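Local coordinates for protein KLLA0E08119p (Kluyveromyces lactis, PDB 3VA7) that probably carboxylates urea with hydrogencarbonate and ATP through bound biotin, as the urea carboxylase portion of a longer protein that also breaks down the urea-1-carboxylate formed, at residues Arg140-Gly143 with Ser147-Glu150; Glu238-Gly243 with Leu335-Trp340; Phe963-Asn968 with Asn973-Met978. One frame throughout, in Å; residues are numbered along the deposited sequence.

Contact 1. Residues Arg140-Gly143 with Ser147-Glu150; sequences RKLG and SARE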
ATOM      1  N   ARG A 140     -31.157 -16.208  32.882  1.00 49.93           N
ATOM      2  CA  ARG A 140     -30.621 -16.691  34.177  1.00 50.93           C
ATOM      3  C   ARG A 140     -30.754 -18.198  34.348  1.00 51.95           C
ATOM      4  O   ARG A 140     -29.759 -18.894  34.599  1.00 51.52           O
ATOM      5  CB  ARG A 140     -31.298 -15.998  35.334  1.00 50.43           C
ATOM      6  CG  ARG A 140     -30.500 -14.856  35.867  1.00 48.85           C
ATOM      7  CD  ARG A 140     -31.424 -13.999  36.676  1.00 47.53           C
ATOM      8  NE  ARG A 140     -31.149 -12.593  36.418  1.00 47.28           N
ATOM      9  CZ  ARG A 140     -32.070 -11.694  36.062  1.00 45.49           C
ATOM     10  NH1 ARG A 140     -33.368 -12.038  35.933  1.00 40.24           N
ATOM     11  NH2 ARG A 140     -31.673 -10.435  35.854  1.00 45.01           N
ATOM     12  N   LYS A 141     -31.982 -18.684  34.173  1.00 53.75           N
ATOM     13  CA  LYS A 141     -32.298 -20.124  34.173  1.00 55.90           C
ATOM     14  C   LYS A 141     -31.450 -20.938  33.174  1.00 56.69           C
ATOM     15  O   LYS A 141     -31.181 -22.112  33.403  1.00 57.55           O
ATOM     16  CB  LYS A 141     -33.812 -20.343  33.959  1.00 55.61           C
ATOM     17  CG  LYS A 141     -34.642 -20.504  35.255  1.00 60.05           C
ATOM     18  CD  LYS A 141     -35.864 -19.533  35.394  1.00 65.19           C
ATOM     19  CE  LYS A 141     -37.211 -20.099  34.857  1.00 68.75           C
ATOM     20  NZ  LYS A 141     -38.078 -19.063  34.114  1.00 70.12           N
ATOM     21  N   LEU A 142     -31.023 -20.334  32.068  1.00 57.88           N
ATOM     22  CA  LEU A 142     -30.162 -21.057  31.122  1.00 58.47           C
ATOM     23  C   LEU A 142     -28.652 -20.801  31.264  1.00 59.96           C
ATOM     24  O   LEU A 142     -27.855 -21.578  30.740  1.00 59.55           O
ATOM     25  CB  LEU A 142     -30.591 -20.805  29.688  1.00 57.70           C
ATOM     26  CG  LEU A 142     -31.724 -21.594  29.027  1.00 56.52           C
ATOM     27  CD1 LEU A 142     -31.997 -22.954  29.619  1.00 50.43           C
ATOM     28  CD2 LEU A 142     -32.981 -20.782  28.988  1.00 55.24           C
ATOM     29  N   GLY A 143     -28.267 -19.730  31.968  1.00 61.73           N
ATOM     30  CA  GLY A 143     -26.849 -19.372  32.175  1.00 64.18           C
ATOM     31  C   GLY A 143     -26.053 -20.311  33.086  1.00 66.06           C
ATOM     32  O   GLY A 143     -24.862 -20.529  32.858  1.00 66.17           O
ATOM     33  N   SER A 147     -29.047 -25.332  36.653  1.00 72.39           N
ATOM     34  CA  SER A 147     -30.460 -24.948  36.473  1.00 71.17           C
ATOM     35  C   SER A 147     -30.917 -25.390  35.084  1.00 71.38           C
ATOM     36  O   SER A 147     -32.043 -25.879  34.926  1.00 71.58           O
ATOM     37  CB  SER A 147     -30.738 -23.447  36.725  1.00 70.88           C
ATOM     38  OG  SER A 147     -29.694 -22.595  36.285  1.00 68.69           O
ATOM     39  N   ALA A 148     -30.020 -25.260  34.095  1.00 70.85           N
ATOM     40  CA  ALA A 148     -30.275 -25.673  32.719  1.00 70.40           C
ATOM     41  C   ALA A 148     -30.508 -27.175  32.642  1.00 70.40           C
ATOM     42  O   ALA A 148     -31.333 -27.647  31.862  1.00 70.14           O
ATOM     43  CB  ALA A 148     -29.125 -25.261  31.815  1.00 70.37           C
ATOM     44  N   ARG A 149     -29.793 -27.933  33.460  1.00 70.53           N
ATOM     45  CA  ARG A 149     -29.987 -29.379  33.468  1.00 71.12           C
ATOM     46  C   ARG A 149     -31.371 -29.811  34.000  1.00 70.08           C
ATOM     47  O   ARG A 149     -31.988 -30.704  33.417  1.00 69.92           O
ATOM     48  CB  ARG A 149     -28.824 -30.089  34.171  1.00 71.97           C
ATOM     49  CG  ARG A 149     -27.626 -30.399  33.234  1.00 76.57           C
ATOM     50  CD  ARG A 149     -27.444 -31.928  33.021  1.00 83.52           C
ATOM     51  NE  ARG A 149     -26.370 -32.287  32.071  1.00 87.62           N
ATOM     52  CZ  ARG A 149     -25.946 -33.539  31.833  1.00 89.78           C
ATOM     53  NH1 ARG A 149     -26.496 -34.571  32.482  1.00 90.39           N
ATOM     54  NH2 ARG A 149     -24.968 -33.766  30.949  1.00 89.13           N
ATOM     55  N   GLU A 150     -31.868 -29.165  35.056  1.00 68.91           N
ATOM     56  CA  GLU A 150     -33.199 -29.489  35.605  1.00 68.65           C
ATOM     57  C   GLU A 150     -34.328 -29.302  34.593  1.00 68.01           C
ATOM     58  O   GLU A 150     -35.123 -30.246  34.383  1.00 67.51           O
ATOM     59  CB  GLU A 150     -33.526 -28.689  36.875  1.00 68.90           C
ATOM     60  CG  GLU A 150     -32.303 -28.236  37.640  1.00 71.34           C
ATOM     61  CD  GLU A 150     -32.405 -28.445  39.140  1.00 75.28           C
ATOM     62  OE1 GLU A 150     -31.421 -28.981  39.712  1.00 76.12           O
ATOM     63  OE2 GLU A 150     -33.451 -28.082  39.745  1.00 77.56           O
TER
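Ser147 meets the end of helix 136-143 at the carbonyl oxygen of Lys141. Its OG stands between its own backbone N and carbonyl carbon (chi1 37°), a setting that brings the hydroxyl to Lys141 O, and the bond from Ser147 OG to Lys141 O is weak at 3.3 Å. Leu144 O, inside the three-residue connection, is a second weak partner of the same hydroxyl. Ser147 CB lies alongside as well, 3.6 Å from Lys141 O.

At Ala148 both backbone and side chain come close to the first helix. The amide N is within 3.4 Å of Lys141 O but at a poor angle for a hydrogen bond. The methyl meets both the carbonyl oxygen and one methyl of the next residue: Ala148 CB lies 4.0 Å from Leu142 O and 4.3 Å from Leu142 CD1. That CD1 branch is the part of Leu142 that comes back toward the second helix, although its CB starts away from it. Arg149 already points away, with NH1 bonded to Val160 O.

The pair belongs to the biotin carboxylase part of the enzyme, near its surface. Helix 136-143 follows strand 130-131, the edge strand of the five-stranded parallel sheet. Arg140 ties it to helix 118-125 by a salt bridge to Asp122, and Leu142 leans on Leu294 just past helix 277-293.

Contact 2. Residues Glu238-Gly243 with Leu335-Trp340; sequences EIQMMG and LDLVEW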
ATOM      1  N   GLU A 238     -27.214 -29.377  16.726  1.00 40.75           N
ATOM      2  CA  GLU A 238     -28.006 -28.447  17.479  1.00 39.07           C
ATOM      3  C   GLU A 238     -29.318 -28.228  16.756  1.00 38.53           C
ATOM      4  O   GLU A 238     -29.419 -28.433  15.524  1.00 38.59           O
ATOM      5  CB  GLU A 238     -27.227 -27.158  17.710  1.00 39.36           C
ATOM      6  CG  GLU A 238     -26.961 -26.340  16.422  1.00 40.19           C
ATOM      7  CD  GLU A 238     -25.918 -25.255  16.608  1.00 41.45           C
ATOM      8  OE1 GLU A 238     -25.184 -25.235  17.636  1.00 41.92           O
ATOM      9  OE2 GLU A 238     -25.829 -24.409  15.698  1.00 42.54           O
ATOM     10  N   ILE A 239     -30.332 -27.836  17.518  1.00 37.23           N
ATOM     11  CA  ILE A 239     -31.626 -27.562  16.951  1.00 36.48           C
ATOM     12  C   ILE A 239     -31.907 -26.086  17.056  1.00 36.55           C
ATOM     13  O   ILE A 239     -31.753 -25.486  18.105  1.00 37.34           O
ATOM     14  CB  ILE A 239     -32.745 -28.378  17.633  1.00 36.49           C
ATOM     15  CG1 ILE A 239     -32.543 -29.884  17.429  1.00 34.43           C
ATOM     16  CG2 ILE A 239     -34.155 -27.966  17.071  1.00 36.93           C
ATOM     17  CD1 ILE A 239     -33.178 -30.390  16.134  1.00 34.59           C
ATOM     18  N   GLN A 240     -32.300 -25.488  15.953  1.00 36.45           N
ATOM     19  CA  GLN A 240     -32.710 -24.093  15.966  1.00 36.33           C
ATOM     20  C   GLN A 240     -34.181 -24.061  16.286  1.00 36.62           C
ATOM     21  O   GLN A 240     -35.000 -24.653  15.558  1.00 36.75           O
ATOM     22  CB  GLN A 240     -32.491 -23.461  14.594  1.00 36.12           C
ATOM     23  CG  GLN A 240     -33.130 -22.119  14.437  1.00 35.70           C
ATOM     24  CD  GLN A 240     -32.374 -21.042  15.182  1.00 36.41           C
ATOM     25  OE1 GLN A 240     -31.203 -20.767  14.894  1.00 36.15           O
ATOM     26  NE2 GLN A 240     -33.019 -20.458  16.167  1.00 33.21           N
ATOM     27  N   MET A 241     -34.534 -23.355  17.354  1.00 37.01           N
ATOM     28  CA  MET A 241     -35.907 -23.325  17.772  1.00 37.71           C
ATOM     29  C   MET A 241     -36.424 -21.898  17.856  1.00 37.43           C
ATOM     30  O   MET A 241     -35.666 -20.946  18.075  1.00 38.66           O
ATOM     31  CB  MET A 241     -36.055 -24.146  19.065  1.00 38.65           C
ATOM     32  CG  MET A 241     -37.105 -23.707  20.054  1.00 42.38           C
ATOM     33  SD  MET A 241     -36.310 -22.982  21.496  1.00 53.11           S
ATOM     34  CE  MET A 241     -37.368 -21.539  21.570  1.00 47.81           C
ATOM     35  N   MET A 242     -37.719 -21.748  17.653  1.00 36.14           N
ATOM     36  CA  MET A 242     -38.387 -20.475  17.830  1.00 35.38           C
ATOM     37  C   MET A 242     -39.495 -20.622  18.909  1.00 34.31           C
ATOM     38  O   MET A 242     -40.227 -21.630  18.946  1.00 33.78           O
ATOM     39  CB  MET A 242     -38.947 -20.063  16.475  1.00 35.47           C
ATOM     40  CG  MET A 242     -38.879 -18.555  16.087  1.00 38.57           C
ATOM     41  SD  MET A 242     -37.336 -17.571  16.085  1.00 38.90           S
ATOM     42  CE  MET A 242     -36.177 -18.767  15.465  1.00 36.35           C
ATOM     43  N   GLY A 243     -39.575 -19.654  19.822  1.00 32.91           N
ATOM     44  CA  GLY A 243     -40.617 -19.643  20.849  1.00 31.38           C
ATOM     45  C   GLY A 243     -41.404 -18.345  20.818  1.00 31.55           C
ATOM     46  O   GLY A 243     -40.852 -17.287  20.498  1.00 30.76           O
ATOM     47  N   LEU A 335     -36.603 -18.990   5.391  1.00 27.16           N
ATOM     48  CA  LEU A 335     -37.088 -18.113   6.451  1.00 27.47           C
ATOM     49  C   LEU A 335     -36.078 -17.047   6.760  1.00 27.60           C
ATOM     50  O   LEU A 335     -34.891 -17.284   6.721  1.00 28.55           O
ATOM     51  CB  LEU A 335     -37.363 -18.891   7.739  1.00 27.52           C
ATOM     52  CG  LEU A 335     -38.481 -19.942   7.647  1.00 28.23           C
ATOM     53  CD1 LEU A 335     -38.693 -20.549   9.024  1.00 27.29           C
ATOM     54  CD2 LEU A 335     -39.765 -19.393   7.063  1.00 24.94           C
ATOM     55  N   ASP A 336     -36.547 -15.857   7.064  1.00 27.33           N
ATOM     56  CA  ASP A 336     -35.663 -14.870   7.579  1.00 27.82           C
ATOM     57  C   ASP A 336     -35.900 -14.895   9.111  1.00 27.86           C
ATOM     58  O   ASP A 336     -36.904 -14.357   9.614  1.00 27.20           O
ATOM     59  CB  ASP A 336     -35.972 -13.524   6.928  1.00 27.95           C
ATOM     60  CG  ASP A 336     -35.159 -12.368   7.509  1.00 31.55           C
ATOM     61  OD1 ASP A 336     -35.141 -11.302   6.839  1.00 32.17           O
ATOM     62  OD2 ASP A 336     -34.563 -12.489   8.632  1.00 34.64           O
ATOM     63  N   LEU A 337     -34.955 -15.511   9.831  1.00 27.29           N
ATOM     64  CA  LEU A 337     -35.025 -15.652  11.295  1.00 26.88           C
ATOM     65  C   LEU A 337     -35.067 -14.325  12.088  1.00 26.93           C
ATOM     66  O   LEU A 337     -35.873 -14.183  12.991  1.00 27.95           O
ATOM     67  CB  LEU A 337     -33.884 -16.536  11.774  1.00 26.03           C
ATOM     68  CG  LEU A 337     -33.972 -17.981  11.261  1.00 26.45           C
ATOM     69  CD1 LEU A 337     -32.809 -18.701  11.918  1.00 26.25           C
ATOM     70  CD2 LEU A 337     -35.382 -18.717  11.564  1.00 20.76           C
ATOM     71  N   VAL A 338     -34.233 -13.352  11.743  1.00 27.02           N
ATOM     72  CA  VAL A 338     -34.373 -11.980  12.281  1.00 26.51           C
ATOM     73  C   VAL A 338     -35.784 -11.438  12.095  1.00 27.52           C
ATOM     74  O   VAL A 338     -36.311 -10.808  12.985  1.00 27.79           O
ATOM     75  CB  VAL A 338     -33.276 -10.994  11.744  1.00 25.70           C
ATOM     76  CG1 VAL A 338     -33.599  -9.490  12.041  1.00 25.53           C
ATOM     77  CG2 VAL A 338     -31.894 -11.375  12.278  1.00 21.38           C
ATOM     78  N   GLU A 339     -36.406 -11.664  10.945  1.00 29.93           N
ATOM     79  CA  GLU A 339     -37.765 -11.116  10.714  1.00 31.44           C
ATOM     80  C   GLU A 339     -38.712 -11.724  11.761  1.00 32.48           C
ATOM     81  O   GLU A 339     -39.419 -10.994  12.461  1.00 32.15           O
ATOM     82  CB  GLU A 339     -38.293 -11.461   9.320  1.00 31.70           C
ATOM     83  CG  GLU A 339     -39.736 -10.952   9.091  1.00 33.73           C
ATOM     84  CD  GLU A 339     -40.313 -11.288   7.719  1.00 34.45           C
ATOM     85  OE1 GLU A 339     -41.528 -11.052   7.510  1.00 39.70           O
ATOM     86  OE2 GLU A 339     -39.574 -11.808   6.870  1.00 35.40           O
ATOM     87  N   TRP A 340     -38.698 -13.063  11.842  1.00 32.64           N
ATOM     88  CA  TRP A 340     -39.411 -13.807  12.853  1.00 33.37           C
ATOM     89  C   TRP A 340     -39.165 -13.274  14.258  1.00 32.71           C
ATOM     90  O   TRP A 340     -40.098 -12.946  14.954  1.00 33.66           O
ATOM     91  CB  TRP A 340     -39.040 -15.262  12.759  1.00 33.69           C
ATOM     92  CG  TRP A 340     -39.867 -16.005  11.806  1.00 39.63           C
ATOM     93  CD1 TRP A 340     -40.087 -15.710  10.464  1.00 44.18           C
ATOM     94  CD2 TRP A 340     -40.642 -17.178  12.090  1.00 45.45           C
ATOM     95  NE1 TRP A 340     -40.968 -16.633   9.908  1.00 46.18           N
ATOM     96  CE2 TRP A 340     -41.306 -17.552  10.873  1.00 47.51           C
ATOM     97  CE3 TRP A 340     -40.849 -17.954  13.251  1.00 44.20           C
ATOM     98  CZ2 TRP A 340     -42.145 -18.676  10.800  1.00 48.78           C
ATOM     99  CZ3 TRP A 340     -41.650 -19.069  13.180  1.00 43.05           C
ATOM    100  CH2 TRP A 340     -42.304 -19.420  11.971  1.00 49.10           C
TER
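Met242 brings two atoms of its bent side chain to the start of helix 337-345. Its CG reaches the edge of the Trp340 indole, near the ring plane, 3.5 Å from Trp340 CE3. Its CE, swung round by the turns at chi2 and chi3, rests 4.0 Å from Leu337 CD2. Leu337 spreads over two strand residues, since its other branch, CD1, is 4.0 Å from Gln240 OE1. Leu335 CD1, from the loop just before the helix, lies over the rim of one face of the indole.

This is a helix packed on a face of the large antiparallel sheet in the ATP-grasp portion of the biotin carboxylase, where strand 235-244 runs between strands 249-261 and 299-307.

The polar groups find partners within their own segment and on neighbouring elements, not across the contact. Gln240 NE2 donates to Met241 O at 3.3 Å, coming from above the carbonyl plane, while its OE1 accepts a hydrogen bond from Arg255 NH1. A leucine in place of Gln240 would probably leave Arg255 NH1 without this acceptor and Met241 O without its side-chain donor. Asp336 is the N-cap: OD2 accepts from Glu339 N at 3.1 Å, and the carboxylate also forms salt bridges to Arg45 and Arg52 of helix 40-53.

Contact 3. Residues Phe963-Asn968 with Asn973-Met978; sequences FIADVN and NDVKNM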
ATOM      1  N   PHE A 963      12.166  32.676   4.121  1.00 28.78           N
ATOM      2  CA  PHE A 963      12.825  32.775   2.849  1.00 29.56           C
ATOM      3  C   PHE A 963      11.921  33.257   1.671  1.00 30.78           C
ATOM      4  O   PHE A 963      12.289  34.245   1.006  1.00 30.32           O
ATOM      5  CB  PHE A 963      13.477  31.454   2.506  1.00 29.98           C
ATOM      6  CG  PHE A 963      13.954  31.386   1.108  1.00 30.63           C
ATOM      7  CD1 PHE A 963      15.026  32.164   0.692  1.00 34.62           C
ATOM      8  CD2 PHE A 963      13.308  30.575   0.178  1.00 30.95           C
ATOM      9  CE1 PHE A 963      15.460  32.126  -0.640  1.00 33.05           C
ATOM     10  CE2 PHE A 963      13.729  30.523  -1.120  1.00 28.73           C
ATOM     11  CZ  PHE A 963      14.788  31.297  -1.539  1.00 32.04           C
ATOM     12  N   ILE A 964      10.773  32.598   1.402  1.00 30.74           N
ATOM     13  CA  ILE A 964       9.919  33.088   0.329  1.00 31.66           C
ATOM     14  C   ILE A 964       9.651  34.562   0.608  1.00 31.99           C
ATOM     15  O   ILE A 964       9.855  35.429  -0.271  1.00 31.93           O
ATOM     16  CB  ILE A 964       8.468  32.477   0.215  1.00 32.64           C
ATOM     17  CG1 ILE A 964       8.364  30.937   0.069  1.00 31.86           C
ATOM     18  CG2 ILE A 964       7.677  33.235  -0.869  1.00 32.43           C
ATOM     19  CD1 ILE A 964       9.557  30.277  -0.390  1.00 37.34           C
ATOM     20  N   ALA A 965       9.186  34.848   1.826  1.00 31.96           N
ATOM     21  CA  ALA A 965       8.820  36.242   2.189  1.00 32.32           C
ATOM     22  C   ALA A 965       9.965  37.203   1.972  1.00 32.47           C
ATOM     23  O   ALA A 965       9.805  38.233   1.327  1.00 33.27           O
ATOM     24  CB  ALA A 965       8.331  36.336   3.597  1.00 31.36           C
ATOM     25  N   ASP A 966      11.131  36.852   2.469  1.00 33.36           N
ATOM     26  CA  ASP A 966      12.288  37.744   2.388  1.00 35.68           C
ATOM     27  C   ASP A 966      12.785  37.989   0.948  1.00 35.94           C
ATOM     28  O   ASP A 966      13.070  39.123   0.568  1.00 36.34           O
ATOM     29  CB  ASP A 966      13.385  37.198   3.315  1.00 36.67           C
ATOM     30  CG  ASP A 966      14.588  38.130   3.491  1.00 41.99           C
ATOM     31  OD1 ASP A 966      15.639  37.576   3.912  1.00 50.80           O
ATOM     32  OD2 ASP A 966      14.532  39.375   3.275  1.00 42.96           O
ATOM     33  N   VAL A 967      12.876  36.938   0.131  1.00 36.41           N
ATOM     34  CA  VAL A 967      13.462  37.092  -1.198  1.00 35.51           C
ATOM     35  C   VAL A 967      12.500  37.862  -2.106  1.00 35.52           C
ATOM     36  O   VAL A 967      12.894  38.550  -3.075  1.00 36.20           O
ATOM     37  CB  VAL A 967      14.014  35.770  -1.766  1.00 34.64           C
ATOM     38  CG1 VAL A 967      12.875  34.789  -2.118  1.00 36.53           C
ATOM     39  CG2 VAL A 967      14.900  36.040  -2.970  1.00 34.38           C
ATOM     40  N   ASN A 968      11.241  37.811  -1.746  1.00 35.45           N
ATOM     41  CA  ASN A 968      10.248  38.571  -2.473  1.00 36.19           C
ATOM     42  C   ASN A 968       9.907  39.939  -1.882  1.00 37.18           C
ATOM     43  O   ASN A 968       9.089  40.654  -2.436  1.00 37.49           O
ATOM     44  CB  ASN A 968       8.984  37.734  -2.582  1.00 36.19           C
ATOM     45  CG  ASN A 968       9.043  36.770  -3.712  1.00 34.65           C
ATOM     46  OD1 ASN A 968       8.886  37.177  -4.858  1.00 38.92           O
ATOM     47  ND2 ASN A 968       9.259  35.491  -3.417  1.00 30.51           N
ATOM     48  N   ASN A 973       2.879  36.702   6.066  1.00 37.75           N
ATOM     49  CA  ASN A 973       1.443  36.526   5.975  1.00 38.37           C
ATOM     50  C   ASN A 973       0.908  36.857   4.566  1.00 37.93           C
ATOM     51  O   ASN A 973      -0.184  36.399   4.159  1.00 37.13           O
ATOM     52  CB  ASN A 973       0.698  37.210   7.150  1.00 39.64           C
ATOM     53  CG  ASN A 973       1.114  36.589   8.568  1.00 43.91           C
ATOM     54  OD1 ASN A 973       1.167  35.363   8.743  1.00 46.96           O
ATOM     55  ND2 ASN A 973       1.456  37.455   9.533  1.00 47.30           N
ATOM     56  N   ASP A 974       1.697  37.613   3.816  1.00 36.79           N
ATOM     57  CA  ASP A 974       1.438  37.748   2.417  1.00 37.29           C
ATOM     58  C   ASP A 974       1.571  36.398   1.698  1.00 36.56           C
ATOM     59  O   ASP A 974       0.742  36.107   0.840  1.00 36.83           O
ATOM     60  CB  ASP A 974       2.348  38.796   1.756  1.00 38.30           C
ATOM     61  CG  ASP A 974       2.023  40.196   2.202  1.00 38.38           C
ATOM     62  OD1 ASP A 974       2.966  40.997   2.385  1.00 40.34           O
ATOM     63  OD2 ASP A 974       0.826  40.470   2.397  1.00 37.32           O
ATOM     64  N   VAL A 975       2.572  35.590   2.061  1.00 34.91           N
ATOM     65  CA  VAL A 975       2.718  34.242   1.524  1.00 33.15           C
ATOM     66  C   VAL A 975       1.521  33.418   1.923  1.00 34.01           C
ATOM     67  O   VAL A 975       0.875  32.738   1.094  1.00 35.12           O
ATOM     68  CB  VAL A 975       4.027  33.544   1.989  1.00 32.74           C
ATOM     69  CG1 VAL A 975       4.109  32.101   1.456  1.00 29.14           C
ATOM     70  CG2 VAL A 975       5.237  34.334   1.587  1.00 28.51           C
ATOM     71  N   LYS A 976       1.182  33.481   3.188  1.00 34.28           N
ATOM     72  CA  LYS A 976       0.051  32.693   3.619  1.00 35.54           C
ATOM     73  C   LYS A 976      -1.185  33.122   2.829  1.00 35.64           C
ATOM     74  O   LYS A 976      -1.942  32.282   2.413  1.00 37.11           O
ATOM     75  CB  LYS A 976      -0.156  32.818   5.115  1.00 35.44           C
ATOM     76  CG  LYS A 976      -1.328  32.040   5.658  1.00 38.17           C
ATOM     77  CD  LYS A 976      -1.573  32.288   7.174  1.00 43.47           C
ATOM     78  CE  LYS A 976      -2.467  33.505   7.382  1.00 47.08           C
ATOM     79  NZ  LYS A 976      -2.433  34.036   8.784  1.00 54.35           N
ATOM     80  N   ASN A 977      -1.367  34.420   2.599  1.00 35.78           N
ATOM     81  CA  ASN A 977      -2.522  34.910   1.882  1.00 35.86           C
ATOM     82  C   ASN A 977      -2.576  34.411   0.468  1.00 35.91           C
ATOM     83  O   ASN A 977      -3.683  34.121  -0.024  1.00 36.51           O
ATOM     84  CB  ASN A 977      -2.576  36.441   1.819  1.00 36.53           C
ATOM     85  CG  ASN A 977      -2.897  37.092   3.157  1.00 38.74           C
ATOM     86  OD1 ASN A 977      -3.527  36.479   4.061  1.00 36.99           O
ATOM     87  ND2 ASN A 977      -2.469  38.373   3.291  1.00 39.21           N
ATOM     88  N   MET A 978      -1.423  34.327  -0.215  1.00 35.01           N
ATOM     89  CA  MET A 978      -1.501  33.879  -1.580  1.00 34.55           C
ATOM     90  C   MET A 978      -1.834  32.414  -1.640  1.00 34.30           C
ATOM     91  O   MET A 978      -2.669  32.025  -2.460  1.00 34.96           O
ATOM     92  CB  MET A 978      -0.335  34.276  -2.458  1.00 34.52           C
ATOM     93  CG  MET A 978       0.758  33.365  -2.470  1.00 36.96           C
ATOM     94  SD  MET A 978       0.591  31.915  -3.533  1.00 38.30           S
ATOM     95  CE  MET A 978       2.300  31.416  -3.398  1.00 32.78           C
TER
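Val975 sets one methyl, CG2, against two successive residues of helix 960-967, and that methyl makes the closest contacts. Ile964 CG2 is 3.6 Å from Val975 CG2, and the two side chains cross at about a right angle, branch against branch. Beside it the same Val975 CG2 lies 4.2 Å from Ala965 CB and 4.0 Å from Ala965 N, resting where the backbone passes from one residue to the next. The first torsion of Val975 puts CG1 anti to the backbone N (chi1 177°), which leaves CG2 anti to the carbonyl carbon and directed at helix 960-967. Ile964 offers its short branch, while the end of its side chain leads away from Val975; Ile964 also touches Gln1045 of strand 1045-1049.

Behind this apolar spot Asn968 folds back on Ile964. Ile964 O accepts from both Asn968 N, at 3.1 Å, and Asn968 ND2, at 3.2 Å with an N-H...O angle of 158°, the two donors arriving from opposite faces of the carbonyl plane. With OD1 also accepting from Leu1009 N, the Asn968 amide is fixed in its rotation. Phe963, on the same helix, meets Phe1138 of helix 1133-1142 edge-to-face.

The outer side of helix 972-979 is looser. Asn973 and Asn977 are exposed, and Lys976 is partly so; the polar bonds near this helix start are local, with Asp971 OD1 accepting from Asn973 N and Asp974 OD1 from Asp971 N.

Two short helices joined by a short connection and packed through aliphatic side chains make a helix-loop-helix pair of the carboxyltransferase region. The side chain of Ile964 is about 13 Å from the bound urea, and the strand following the pair, 984-989, leads directly to Asp991 and Val992 of the urea pocket.

From the N terminus, contact 1 comes first, closing a three-residue turn between consecutive helices of the biotin carboxylase part. Contact 2 spans much more chain: 91 residues separate its segments, 238-243 and 335-340, and its closure holds helix 337-345 to a sheet that several of the intervening strands help to build. Contacts 1 and 2 lie on the same side of the chain's centre, their own centres 21 Å apart, without touching. Contact 3, again a short closure with four residues between its segments, lies far off in the carboxyltransferase part, its centre 76 Å from that of contact 1 and 70 Å from that of contact 2. The three follow in series, none nesting or crossing.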